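Local coordinates for protein rhodopsin (Todarodes pacificus, PDB 2Z73) that senses light through bound retinal and, as a Gq-type G protein-coupled receptor, activates phospholipase C signalling in squid vision, at residues Y57-T62 and M71-L76; F78-F83 and I309-I314; S144-H149 and N254-L259. All blocks are in the same frame, centred on the assembly; numbering follows the deposited sequence.

In the fold
From the N terminus, contact 1 comes first. It joins the end of helix 31-61 to the start of helix 70-87 and closes a short cytoplasmic loop of eight residues. Contact 2 opens just further along helix 70-87. It spans 225 intervening residues to the cytoplasmic part of transmembrane helix 7, at helix 311-318. Contact 3 is nested inside that long loop, and ties the cytoplasmic loop before helix 149-167 to helix 246-286. Contact 1 is in series with both others. Its Leu76 packs on Asn311 of contact 2, and its Phe72 and Met71 pack on Met147 and His149 of the segment 144-149. Contacts 2 and 3 do not touch.

Contact 1: Y57-T62 and M71-L76; sequences YLFTKT and MFIINL. With PLM (palmitic acid), chain E; BOG (octyl beta-D-glucopyranoside), chain C.
Phe59 lays one face of its ring against the branched side chain of Ile73. The methyl CG2 of Ile73 sits over the middle of that face, 3.9 Å from the ring centroid and only 5° off the ring normal. This is a CH-pi contact. The other branch carries CD1 of Ile73 to the CE2-CZ side of the ring, 3.5 Å from Phe59 CE2. The two side chains cross at about a right angle, and both branches of the isoleucine touch the ring. CG2 can face the ring because it stands anti to the backbone N, while CG1 takes the place beside that N (chi1 -78°).

Ile74 meets the base of the same phenylalanine. Its CG1 is 3.7 Å from Phe59 CB. The extended chain then carries CD1 on to Thr60, where it lies 3.4 Å from CG2. Thr60 offers only this methyl to the other helix; its OG1 is hydrogen-bonded to the carbonyl of Ile56, one turn back.

The two helices run nearly antiparallel, at 151°, and their axes come within 9.8 Å. Helix 57-61 ends here. Thr62 leaves helical geometry, and its N and OG1 both bond to Leu58 O, from opposite faces of the carbonyl plane; the OG1 bond is 2.9 Å long. Phe59 also meets the ring of Phe322, from helix 320-329. A detergent tail also packs on Ile73, with its C7' 3.6 Å from Ile73 CD1.

No hydrogen bond or charge pair links the two segments. The cytoplasmic ends of transmembrane helices 1 and 2 meet here by apolar surfaces alone, so between these segments the contact rests on apolar packing and the CH-pi contact, and the one hydroxyl at the interface is satisfied within its own helix.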
loop_
_atom_site.group_PDB
_atom_site.type_symbol
_atom_site.label_atom_id
_atom_site.label_comp_id
_atom_site.label_asym_id
_atom_site.label_seq_id
_atom_site.Cartn_x
_atom_site.Cartn_y
_atom_site.Cartn_z
ATOM N N TYR A 57 -7.302 -6.764 -13.002
ATOM C CA TYR A 57 -8.000 -7.508 -14.047
ATOM C C TYR A 57 -9.147 -8.297 -13.442
ATOM O O TYR A 57 -10.302 -8.083 -13.800
ATOM C CB TYR A 57 -7.030 -8.455 -14.771
ATOM C CG TYR A 57 -7.667 -9.325 -15.843
ATOM C CD1 TYR A 57 -7.814 -10.698 -15.654
ATOM C CD2 TYR A 57 -8.123 -8.773 -17.041
ATOM C CE1 TYR A 57 -8.393 -11.496 -16.623
ATOM C CE2 TYR A 57 -8.709 -9.564 -18.014
ATOM C CZ TYR A 57 -8.840 -10.924 -17.799
ATOM O OH TYR A 57 -9.423 -11.725 -18.759
ATOM N N LEU A 58 -8.825 -9.195 -12.513
ATOM C CA LEU A 58 -9.833 -10.021 -11.854
ATOM C C LEU A 58 -10.932 -9.232 -11.126
ATOM O O LEU A 58 -12.114 -9.542 -11.269
ATOM C CB LEU A 58 -9.157 -10.990 -10.877
ATOM C CG LEU A 58 -9.015 -12.449 -11.330
ATOM C CD1 LEU A 58 -8.793 -12.533 -12.829
ATOM C CD2 LEU A 58 -7.870 -13.107 -10.578
ATOM N N PHE A 59 -10.557 -8.211 -10.356
ATOM C CA PHE A 59 -11.569 -7.447 -9.633
ATOM C C PHE A 59 -12.514 -6.629 -10.514
ATOM O O PHE A 59 -13.697 -6.519 -10.203
ATOM C CB PHE A 59 -10.925 -6.551 -8.562
ATOM C CG PHE A 59 -10.784 -7.220 -7.211
ATOM C CD1 PHE A 59 -9.759 -8.132 -6.964
ATOM C CD2 PHE A 59 -11.691 -6.949 -6.192
ATOM C CE1 PHE A 59 -9.643 -8.762 -5.717
ATOM C CE2 PHE A 59 -11.585 -7.573 -4.947
ATOM C CZ PHE A 59 -10.560 -8.480 -4.708
ATOM N N THR A 60 -12.016 -6.060 -11.607
ATOM C CA THR A 60 -12.900 -5.292 -12.480
ATOM C C THR A 60 -13.755 -6.188 -13.379
ATOM O O THR A 60 -14.782 -5.748 -13.884
ATOM C CB THR A 60 -12.129 -4.328 -13.415
ATOM O OG1 THR A 60 -11.042 -5.020 -14.028
ATOM C CG2 THR A 60 -11.612 -3.129 -12.656
ATOM N N LYS A 61 -13.352 -7.443 -13.556
ATOM C CA LYS A 61 -14.090 -8.325 -14.440
ATOM C C LYS A 61 -14.888 -9.476 -13.832
ATOM O O LYS A 61 -15.654 -10.134 -14.540
ATOM C CB LYS A 61 -13.140 -8.866 -15.508
ATOM C CG LYS A 61 -12.580 -7.763 -16.401
ATOM C CD LYS A 61 -13.713 -6.981 -17.062
ATOM C CE LYS A 61 -13.197 -5.742 -17.773
ATOM N NZ LYS A 61 -14.302 -4.953 -18.397
ATOM N N THR A 62 -14.724 -9.727 -12.538
ATOM C CA THR A 62 -15.469 -10.804 -11.910
ATOM C C THR A 62 -16.746 -10.247 -11.301
ATOM O O THR A 62 -16.731 -9.166 -10.709
ATOM C CB THR A 62 -14.649 -11.494 -10.820
ATOM O OG1 THR A 62 -13.471 -12.069 -11.402
ATOM C CG2 THR A 62 -15.460 -12.579 -10.161
ATOM N N MET A 71 -13.622 -1.226 -5.043
ATOM C CA MET A 71 -13.034 -0.190 -5.876
ATOM C C MET A 71 -11.739 0.248 -5.178
ATOM O O MET A 71 -10.719 0.481 -5.832
ATOM C CB MET A 71 -14.002 0.992 -6.017
ATOM C CG MET A 71 -15.179 0.741 -6.969
ATOM S SD MET A 71 -16.458 2.048 -6.953
ATOM C CE MET A 71 -15.421 3.509 -7.394
ATOM N N PHE A 72 -11.789 0.339 -3.845
ATOM C CA PHE A 72 -10.621 0.729 -3.062
ATOM C C PHE A 72 -9.494 -0.249 -3.360
ATOM O O PHE A 72 -8.351 0.159 -3.550
ATOM C CB PHE A 72 -10.906 0.709 -1.554
ATOM C CG PHE A 72 -11.974 1.672 -1.106
ATOM C CD1 PHE A 72 -12.053 2.954 -1.635
ATOM C CD2 PHE A 72 -12.905 1.293 -0.141
ATOM C CE1 PHE A 72 -13.050 3.845 -1.210
ATOM C CE2 PHE A 72 -13.900 2.172 0.286
ATOM C CZ PHE A 72 -13.974 3.445 -0.248
ATOM N N ILE A 73 -9.822 -1.540 -3.389
ATOM C CA ILE A 73 -8.832 -2.579 -3.669
ATOM C C ILE A 73 -8.201 -2.344 -5.038
ATOM O O ILE A 73 -6.986 -2.456 -5.210
ATOM C CB ILE A 73 -9.463 -4.002 -3.657
ATOM C CG1 ILE A 73 -9.673 -4.476 -2.218
ATOM C CG2 ILE A 73 -8.557 -4.993 -4.385
ATOM C CD1 ILE A 73 -10.333 -5.851 -2.111
ATOM N N ILE A 74 -9.039 -2.011 -6.011
ATOM C CA ILE A 74 -8.551 -1.759 -7.347
ATOM C C ILE A 74 -7.642 -0.539 -7.321
ATOM O O ILE A 74 -6.528 -0.567 -7.850
ATOM C CB ILE A 74 -9.737 -1.560 -8.335
ATOM C CG1 ILE A 74 -10.457 -2.903 -8.532
ATOM C CG2 ILE A 74 -9.241 -1.036 -9.686
ATOM C CD1 ILE A 74 -11.752 -2.820 -9.299
ATOM N N ASN A 75 -8.117 0.529 -6.689
ATOM C CA ASN A 75 -7.352 1.765 -6.589
ATOM C C ASN A 75 -5.976 1.488 -5.973
ATOM O O ASN A 75 -4.961 2.032 -6.424
ATOM C CB ASN A 75 -8.112 2.794 -5.744
ATOM C CG ASN A 75 -7.388 4.125 -5.669
ATOM O OD1 ASN A 75 -7.283 4.844 -6.664
ATOM N ND2 ASN A 75 -6.874 4.455 -4.494
ATOM N N LEU A 76 -5.958 0.641 -4.943
ATOM C CA LEU A 76 -4.723 0.269 -4.259
ATOM C C LEU A 76 -3.792 -0.463 -5.237
ATOM O O LEU A 76 -2.589 -0.203 -5.286
ATOM C CB LEU A 76 -5.040 -0.660 -3.088
ATOM C CG LEU A 76 -4.228 -0.570 -1.799
ATOM C CD1 LEU A 76 -4.441 -1.845 -0.998
ATOM C CD2 LEU A 76 -2.746 -0.382 -2.092
HETATM C C1 PLM E . -11.664 -2.479 -18.979
HETATM O O2 PLM E . -11.531 -3.133 -20.006
HETATM C C2 PLM E . -10.888 -2.896 -17.727
HETATM C C3 PLM E . -9.912 -1.827 -17.220
HETATM C C4 PLM E . -8.492 -2.380 -17.161
HETATM C C5 PLM E . -7.572 -1.460 -16.410
HETATM C C6 PLM E . -6.181 -2.046 -16.386
HETATM C C7 PLM E . -5.156 -0.962 -16.134
HETATM C C8 PLM E . -3.721 -1.514 -16.111
HETATM C C9 PLM E . -2.747 -0.550 -15.430
HETATM C CA PLM E . -2.064 0.376 -16.410
HETATM C CB PLM E . -1.654 1.663 -15.724
HETATM C CC PLM E . -0.630 2.426 -16.541
HETATM C CD PLM E . -0.235 3.713 -15.846
HETATM C CE PLM E . 1.266 3.878 -15.854
HETATM C CF PLM E . 1.712 5.116 -16.612
HETATM C CG PLM E . 3.230 5.258 -16.604
HETATM C C1 BOG C . -18.261 -7.643 0.350
HETATM O O1 BOG C . -17.311 -7.020 1.102
HETATM C C2 BOG C . -18.076 -9.071 0.794
HETATM O O2 BOG C . -16.726 -9.603 0.505
HETATM C C3 BOG C . -19.107 -9.744 0.006
HETATM O O3 BOG C . -18.958 -11.054 0.418
HETATM C C4 BOG C . -20.528 -9.131 0.339
HETATM O O4 BOG C . -21.519 -9.769 -0.404
HETATM C C5 BOG C . -20.651 -7.733 -0.099
HETATM O O5 BOG C . -19.635 -7.099 0.667
HETATM C C6 BOG C . -22.069 -7.110 0.245
HETATM O O6 BOG C . -22.122 -5.668 -0.253
HETATM C "C1'" BOG C . -16.814 -6.110 0.162
HETATM C "C2'" BOG C . -16.067 -5.215 1.018
HETATM C "C3'" BOG C . -14.708 -5.271 0.408
HETATM C "C4'" BOG C . -13.895 -5.203 1.572
HETATM C "C5'" BOG C . -12.543 -4.904 1.042
HETATM C "C6'" BOG C . -11.717 -5.494 2.048
HETATM C "C7'" BOG C . -10.373 -5.265 1.487
HETATM C "C8'" BOG C . -9.640 -6.343 2.069
#

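Contact 2: F78-F83 and I309-I314; sequences FSDFTF and IHNPMI. With PLM (palmitic acid), chain E; TWT (docosane), chain G.
Asp80 points its CB from helix 78-83 toward segment 309-314. With CG anti to its own carbonyl carbon (chi1 -64°), the carboxylate is carried up to Asn311. There its two oxygens part. Asp80 OD1 lies 3.2 Å from Asn311 ND2, and Asp80 OD1 is 3.9 Å from the amide carbon, Asn311 CG. The angle is too poor for a hydrogen bond, and the carboxylate and amide planes stand 61° apart. The pair is thus a close polar contact rather than a bond. OD2 is hydrogen-bonded to the hydroxyl of Ser122 on helix 104-138, which is likely to limit how the carboxylate turns.

Elsewhere on the same helix, Phe81 and Phe78 meet a bound palmitic acid. C9 of the chain lies over one face of the Phe81 ring, 3.9 Å above its plane and offset toward the rim. Phe78 CE1 comes 3.6 Å from CB of the fatty acid. An alanine in place of Phe81 would probably leave this part of the acyl chain without its flat support and open a gap beside Cys49 and Asn52. Docosane touches the other segment, with its C1 3.5 Å from Pro312 O.

Asn311 and Pro312 begin the NPxxY motif of class A receptors, and Asp80 is the family's aspartate of transmembrane helix 2. The pair sits in the buried core. Helix 31-61 brings Asn52 against Asp80 and Pro312, helix 104-138 supplies Ser122, and helix 246-286 packs Ile266 and Gln269 on Asn311.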
loop_
_atom_site.group_PDB
_atom_site.type_symbol
_atom_site.label_atom_id
_atom_site.label_comp_id
_atom_site.label_asym_id
_atom_site.label_seq_id
_atom_site.Cartn_x
_atom_site.Cartn_y
_atom_site.Cartn_z
ATOM N N PHE A 78 -3.778 -0.253 -8.497
ATOM C CA PHE A 78 -3.305 0.648 -9.550
ATOM C C PHE A 78 -2.115 1.407 -8.969
ATOM O O PHE A 78 -1.093 1.608 -9.631
ATOM C CB PHE A 78 -4.391 1.655 -9.945
ATOM C CG PHE A 78 -3.965 2.614 -11.022
ATOM C CD1 PHE A 78 -4.342 2.414 -12.340
ATOM C CD2 PHE A 78 -3.139 3.693 -10.723
ATOM C CE1 PHE A 78 -3.903 3.266 -13.346
ATOM C CE2 PHE A 78 -2.694 4.553 -11.728
ATOM C CZ PHE A 78 -3.074 4.338 -13.037
ATOM N N SER A 79 -2.278 1.821 -7.720
ATOM C CA SER A 79 -1.260 2.536 -6.996
ATOM C C SER A 79 0.015 1.711 -6.936
ATOM O O SER A 79 1.090 2.164 -7.331
ATOM C CB SER A 79 -1.750 2.822 -5.575
ATOM O OG SER A 79 -0.804 3.553 -4.824
ATOM N N ASP A 80 -0.103 0.487 -6.444
ATOM C CA ASP A 80 1.048 -0.397 -6.320
ATOM C C ASP A 80 1.605 -0.793 -7.677
ATOM O O ASP A 80 2.820 -1.003 -7.836
ATOM C CB ASP A 80 0.662 -1.621 -5.503
ATOM C CG ASP A 80 0.302 -1.263 -4.081
ATOM O OD1 ASP A 80 -0.287 -2.110 -3.369
ATOM O OD2 ASP A 80 0.615 -0.131 -3.674
ATOM N N PHE A 81 0.729 -0.888 -8.668
ATOM C CA PHE A 81 1.180 -1.231 -10.003
ATOM C C PHE A 81 2.158 -0.162 -10.505
ATOM O O PHE A 81 3.288 -0.470 -10.869
ATOM C CB PHE A 81 0.005 -1.304 -10.982
ATOM C CG PHE A 81 0.434 -1.589 -12.395
ATOM C CD1 PHE A 81 0.686 -2.888 -12.806
ATOM C CD2 PHE A 81 0.660 -0.548 -13.291
ATOM C CE1 PHE A 81 1.159 -3.143 -14.081
ATOM C CE2 PHE A 81 1.133 -0.793 -14.573
ATOM C CZ PHE A 81 1.384 -2.092 -14.970
ATOM N N THR A 82 1.692 1.088 -10.510
ATOM C CA THR A 82 2.472 2.226 -10.977
ATOM C C THR A 82 3.764 2.411 -10.187
ATOM O O THR A 82 4.782 2.809 -10.742
ATOM C CB THR A 82 1.662 3.556 -10.888
ATOM O OG1 THR A 82 0.316 3.337 -11.317
ATOM C CG2 THR A 82 2.289 4.629 -11.777
ATOM N N PHE A 83 3.716 2.145 -8.888
ATOM C CA PHE A 83 4.914 2.287 -8.062
ATOM C C PHE A 83 5.974 1.315 -8.576
ATOM O O PHE A 83 7.103 1.690 -8.879
ATOM C CB PHE A 83 4.600 1.941 -6.609
ATOM C CG PHE A 83 5.691 2.310 -5.654
ATOM C CD1 PHE A 83 5.617 3.497 -4.932
ATOM C CD2 PHE A 83 6.801 1.487 -5.491
ATOM C CE1 PHE A 83 6.630 3.863 -4.059
ATOM C CE2 PHE A 83 7.823 1.839 -4.621
ATOM C CZ PHE A 83 7.741 3.029 -3.900
ATOM N N ILE A 309 4.523 -4.692 -3.725
ATOM C CA ILE A 309 4.356 -5.977 -4.393
ATOM C C ILE A 309 3.810 -7.038 -3.449
ATOM O O ILE A 309 3.857 -8.230 -3.768
ATOM C CB ILE A 309 5.686 -6.543 -4.895
ATOM C CG1 ILE A 309 6.471 -7.086 -3.695
ATOM C CG2 ILE A 309 6.456 -5.469 -5.665
ATOM C CD1 ILE A 309 7.582 -8.029 -4.035
ATOM N N HIS A 310 3.288 -6.630 -2.299
ATOM C CA HIS A 310 2.825 -7.617 -1.344
ATOM C C HIS A 310 1.343 -7.925 -1.267
ATOM O O HIS A 310 0.973 -9.082 -1.152
ATOM C CB HIS A 310 3.356 -7.263 0.042
ATOM C CG HIS A 310 4.835 -7.442 0.177
ATOM N ND1 HIS A 310 5.644 -6.522 0.811
ATOM C CD2 HIS A 310 5.654 -8.433 -0.246
ATOM C CE1 HIS A 310 6.897 -6.938 0.769
ATOM N NE2 HIS A 310 6.930 -8.096 0.134
ATOM N N ASN A 311 0.494 -6.914 -1.337
ATOM C CA ASN A 311 -0.936 -7.146 -1.236
ATOM C C ASN A 311 -1.448 -8.271 -2.127
ATOM O O ASN A 311 -2.155 -9.153 -1.660
ATOM C CB ASN A 311 -1.707 -5.854 -1.530
ATOM C CG ASN A 311 -1.297 -4.715 -0.621
ATOM O OD1 ASN A 311 -0.573 -4.922 0.353
ATOM N ND2 ASN A 311 -1.753 -3.507 -0.934
ATOM N N PRO A 312 -1.109 -8.252 -3.426
ATOM C CA PRO A 312 -1.591 -9.326 -4.294
ATOM C C PRO A 312 -1.277 -10.724 -3.742
ATOM O O PRO A 312 -2.147 -11.607 -3.722
ATOM C CB PRO A 312 -0.889 -9.038 -5.615
ATOM C CG PRO A 312 -0.848 -7.538 -5.621
ATOM C CD PRO A 312 -0.377 -7.242 -4.210
ATOM N N MET A 313 -0.048 -10.933 -3.287
ATOM C CA MET A 313 0.304 -12.231 -2.740
ATOM C C MET A 313 -0.475 -12.488 -1.442
ATOM O O MET A 313 -0.898 -13.612 -1.170
ATOM C CB MET A 313 1.811 -12.315 -2.498
ATOM C CG MET A 313 2.629 -11.983 -3.741
ATOM S SD MET A 313 4.394 -12.363 -3.640
ATOM C CE MET A 313 5.050 -10.857 -2.896
ATOM N N ILE A 314 -0.681 -11.447 -0.644
ATOM C CA ILE A 314 -1.430 -11.598 0.598
ATOM C C ILE A 314 -2.852 -12.051 0.250
ATOM O O ILE A 314 -3.376 -13.007 0.840
ATOM C CB ILE A 314 -1.489 -10.260 1.390
ATOM C CG1 ILE A 314 -0.075 -9.830 1.795
ATOM C CG2 ILE A 314 -2.324 -10.417 2.645
ATOM C CD1 ILE A 314 -0.013 -8.457 2.457
HETATM C C1 PLM E . -11.664 -2.479 -18.979
HETATM O O2 PLM E . -11.531 -3.133 -20.006
HETATM C C2 PLM E . -10.888 -2.896 -17.727
HETATM C C3 PLM E . -9.912 -1.827 -17.220
HETATM C C4 PLM E . -8.492 -2.380 -17.161
HETATM C C5 PLM E . -7.572 -1.460 -16.410
HETATM C C6 PLM E . -6.181 -2.046 -16.386
HETATM C C7 PLM E . -5.156 -0.962 -16.134
HETATM C C8 PLM E . -3.721 -1.514 -16.111
HETATM C C9 PLM E . -2.747 -0.550 -15.430
HETATM C CA PLM E . -2.064 0.376 -16.410
HETATM C CB PLM E . -1.654 1.663 -15.724
HETATM C CC PLM E . -0.630 2.426 -16.541
HETATM C CD PLM E . -0.235 3.713 -15.846
HETATM C CE PLM E . 1.266 3.878 -15.854
HETATM C CF PLM E . 1.712 5.116 -16.612
HETATM C CG PLM E . 3.230 5.258 -16.604
HETATM C C1 TWT G . -1.702 -12.647 -7.038
HETATM C C2 TWT G . -0.454 -13.487 -7.179
HETATM C C3 TWT G . 0.625 -12.622 -7.800
HETATM C C4 TWT G . 1.943 -13.381 -7.998
HETATM C C5 TWT G . 2.904 -12.367 -8.621
HETATM C C6 TWT G . 3.692 -12.943 -9.786
HETATM C C7 TWT G . 3.304 -12.134 -11.038
HETATM C C8 TWT G . 3.086 -13.095 -12.198
HETATM C C9 TWT G . 3.954 -12.751 -13.422
HETATM C C10 TWT G . 5.180 -13.638 -13.276
HETATM C C11 TWT G . 5.264 -14.865 -14.184
HETATM C C12 TWT G . 6.757 -15.114 -14.129
HETATM C C13 TWT G . 7.355 -16.280 -14.905
HETATM C C14 TWT G . 8.751 -15.706 -15.080
HETATM C C15 TWT G . 9.676 -16.270 -16.143
HETATM C C16 TWT G . 10.921 -15.443 -15.831
HETATM C C17 TWT G . 12.240 -16.066 -16.112
HETATM C C18 TWT G . 13.022 -14.869 -16.656
HETATM C C19 TWT G . 14.457 -15.174 -17.050
HETATM C C20 TWT G . 15.020 -13.843 -17.554
HETATM C C21 TWT G . 16.468 -13.991 -17.990
HETATM C C22 TWT G . 16.955 -12.630 -18.478
#

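Contact 3: S144-H149 and N254-L259; sequences SKKMSH and NAEMRL. With BOG (octyl beta-D-glucopyranoside), chain C.
The carboxylate of Glu256 receives Lys146 over one face. The ammonium NZ stands 65° out of the carboxylate plane and bonds to OE1 at 3.0 Å, a hydrogen-bonded salt bridge. Beyond the two oxygens lies the sugar of a bound octyl glucoside, with its O5 3.5 Å from Glu256 OE1. The other oxygen, OE2, is paired with Arg133 of helix 104-138 in a second salt bridge. One carboxylate therefore serves two cations.

Lys146 and Glu256 arrive from opposite directions. The lysine bends at chi2 (68°) and then runs straight, which brings NZ across from the loop. Its CG passes 3.4 Å from O6 of the detergent. Both side chains also rest on Val136. Three residues further along the helix, Leu259 lies along the detergent tail, its CD1 3.8 Å from C6'.

The two positive partners would be expected to favour a charged Glu256. Arg133 belongs to the DRY motif of helix 3, and its pairing with a glutamate of helix 6 is consistent with the ionic lock known from inactive rhodopsin. Here Lys146 joins the second cytoplasmic loop to that pair.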
loop_
_atom_site.group_PDB
_atom_site.type_symbol
_atom_site.label_atom_id
_atom_site.label_comp_id
_atom_site.label_asym_id
_atom_site.label_seq_id
_atom_site.Cartn_x
_atom_site.Cartn_y
_atom_site.Cartn_z
ATOM N N SER A 144 -25.392 -1.170 10.690
ATOM C CA SER A 144 -24.416 -1.590 9.688
ATOM C C SER A 144 -24.669 -0.894 8.355
ATOM O O SER A 144 -25.802 -0.846 7.882
ATOM C CB SER A 144 -24.488 -3.106 9.496
ATOM O OG SER A 144 -23.632 -3.533 8.453
ATOM N N LYS A 145 -23.615 -0.359 7.747
ATOM C CA LYS A 145 -23.755 0.348 6.479
ATOM C C LYS A 145 -22.750 -0.150 5.443
ATOM O O LYS A 145 -21.548 -0.210 5.708
ATOM C CB LYS A 145 -23.562 1.851 6.706
ATOM C CG LYS A 145 -24.539 2.762 5.969
ATOM C CD LYS A 145 -24.338 2.728 4.466
ATOM C CE LYS A 145 -25.133 3.835 3.775
ATOM N NZ LYS A 145 -26.603 3.752 4.021
ATOM N N LYS A 146 -23.253 -0.507 4.265
ATOM C CA LYS A 146 -22.408 -0.985 3.180
ATOM C C LYS A 146 -21.955 0.186 2.313
ATOM O O LYS A 146 -22.616 1.223 2.256
ATOM C CB LYS A 146 -23.167 -1.990 2.311
ATOM C CG LYS A 146 -22.514 -3.359 2.231
ATOM C CD LYS A 146 -22.564 -4.074 3.570
ATOM C CE LYS A 146 -21.914 -5.437 3.485
ATOM N NZ LYS A 146 -22.077 -6.202 4.750
ATOM N N MET A 147 -20.828 0.005 1.632
ATOM C CA MET A 147 -20.275 1.043 0.775
ATOM C C MET A 147 -21.095 1.234 -0.501
ATOM O O MET A 147 -21.564 0.267 -1.104
ATOM C CB MET A 147 -18.829 0.700 0.416
ATOM C CG MET A 147 -18.090 1.793 -0.328
ATOM S SD MET A 147 -18.115 3.357 0.563
ATOM C CE MET A 147 -16.825 3.069 1.787
ATOM N N SER A 148 -21.265 2.490 -0.904
ATOM C CA SER A 148 -22.012 2.807 -2.110
ATOM C C SER A 148 -21.066 3.399 -3.153
ATOM O O SER A 148 -20.065 4.027 -2.807
ATOM C CB SER A 148 -23.124 3.812 -1.801
ATOM O OG SER A 148 -22.591 5.076 -1.440
ATOM N N HIS A 149 -21.386 3.188 -4.428
ATOM C CA HIS A 149 -20.571 3.710 -5.516
ATOM C C HIS A 149 -20.355 5.205 -5.338
ATOM O O HIS A 149 -19.237 5.699 -5.495
ATOM C CB HIS A 149 -21.241 3.429 -6.862
ATOM C CG HIS A 149 -21.227 1.984 -7.254
ATOM N ND1 HIS A 149 -20.074 1.324 -7.619
ATOM C CD2 HIS A 149 -22.223 1.068 -7.320
ATOM C CE1 HIS A 149 -20.360 0.062 -7.894
ATOM N NE2 HIS A 149 -21.658 -0.119 -7.720
ATOM N N ASN A 254 -18.700 -13.250 9.646
ATOM C CA ASN A 254 -17.435 -13.969 9.526
ATOM C C ASN A 254 -16.732 -13.506 8.259
ATOM O O ASN A 254 -15.553 -13.146 8.273
ATOM C CB ASN A 254 -17.670 -15.478 9.429
ATOM C CG ASN A 254 -17.993 -16.115 10.765
ATOM O OD1 ASN A 254 -19.042 -15.870 11.347
ATOM N ND2 ASN A 254 -17.074 -16.942 11.261
ATOM N N ALA A 255 -17.481 -13.531 7.160
ATOM C CA ALA A 255 -16.978 -13.125 5.858
ATOM C C ALA A 255 -16.394 -11.716 5.918
ATOM O O ALA A 255 -15.281 -11.481 5.460
ATOM C CB ALA A 255 -18.097 -13.192 4.832
ATOM N N GLU A 256 -17.147 -10.784 6.486
ATOM C CA GLU A 256 -16.684 -9.409 6.602
ATOM C C GLU A 256 -15.463 -9.327 7.516
ATOM O O GLU A 256 -14.480 -8.646 7.207
ATOM C CB GLU A 256 -17.802 -8.525 7.158
ATOM C CG GLU A 256 -19.057 -8.512 6.302
ATOM C CD GLU A 256 -18.832 -7.886 4.937
ATOM O OE1 GLU A 256 -19.725 -8.017 4.076
ATOM O OE2 GLU A 256 -17.770 -7.259 4.727
ATOM N N MET A 257 -15.534 -10.032 8.642
ATOM C CA MET A 257 -14.450 -10.044 9.610
ATOM C C MET A 257 -13.160 -10.478 8.937
ATOM O O MET A 257 -12.108 -9.875 9.144
ATOM C CB MET A 257 -14.774 -10.997 10.762
ATOM C CG MET A 257 -13.743 -11.006 11.895
ATOM S SD MET A 257 -13.559 -9.409 12.738
ATOM C CE MET A 257 -11.823 -9.124 12.557
ATOM N N ARG A 258 -13.243 -11.524 8.123
ATOM C CA ARG A 258 -12.060 -12.023 7.431
ATOM C C ARG A 258 -11.414 -10.940 6.569
ATOM O O ARG A 258 -10.190 -10.795 6.561
ATOM C CB ARG A 258 -12.402 -13.228 6.553
ATOM C CG ARG A 258 -11.154 -13.925 6.047
ATOM C CD ARG A 258 -11.458 -15.098 5.138
ATOM N NE ARG A 258 -10.237 -15.803 4.763
ATOM C CZ ARG A 258 -9.722 -16.826 5.439
ATOM N NH1 ARG A 258 -8.599 -17.397 5.021
ATOM N NH2 ARG A 258 -10.338 -17.294 6.515
ATOM N N LEU A 259 -12.240 -10.190 5.842
ATOM C CA LEU A 259 -11.744 -9.128 4.987
ATOM C C LEU A 259 -11.112 -8.026 5.836
ATOM O O LEU A 259 -10.082 -7.451 5.461
ATOM C CB LEU A 259 -12.879 -8.537 4.136
ATOM C CG LEU A 259 -13.291 -9.165 2.791
ATOM C CD1 LEU A 259 -12.071 -9.275 1.892
ATOM C CD2 LEU A 259 -13.916 -10.530 2.997
HETATM C C1 BOG C . -18.261 -7.643 0.350
HETATM O O1 BOG C . -17.311 -7.020 1.102
HETATM C C2 BOG C . -18.076 -9.071 0.794
HETATM O O2 BOG C . -16.726 -9.603 0.505
HETATM C C3 BOG C . -19.107 -9.744 0.006
HETATM O O3 BOG C . -18.958 -11.054 0.418
HETATM C C4 BOG C . -20.528 -9.131 0.339
HETATM O O4 BOG C . -21.519 -9.769 -0.404
HETATM C C5 BOG C . -20.651 -7.733 -0.099
HETATM O O5 BOG C . -19.635 -7.099 0.667
HETATM C C6 BOG C . -22.069 -7.110 0.245
HETATM O O6 BOG C . -22.122 -5.668 -0.253
HETATM C "C1'" BOG C . -16.814 -6.110 0.162
HETATM C "C2'" BOG C . -16.067 -5.215 1.018
HETATM C "C3'" BOG C . -14.708 -5.271 0.408
HETATM C "C4'" BOG C . -13.895 -5.203 1.572
HETATM C "C5'" BOG C . -12.543 -4.904 1.042
HETATM C "C6'" BOG C . -11.717 -5.494 2.048
HETATM C "C7'" BOG C . -10.373 -5.265 1.487
HETATM C "C8'" BOG C . -9.640 -6.343 2.069
#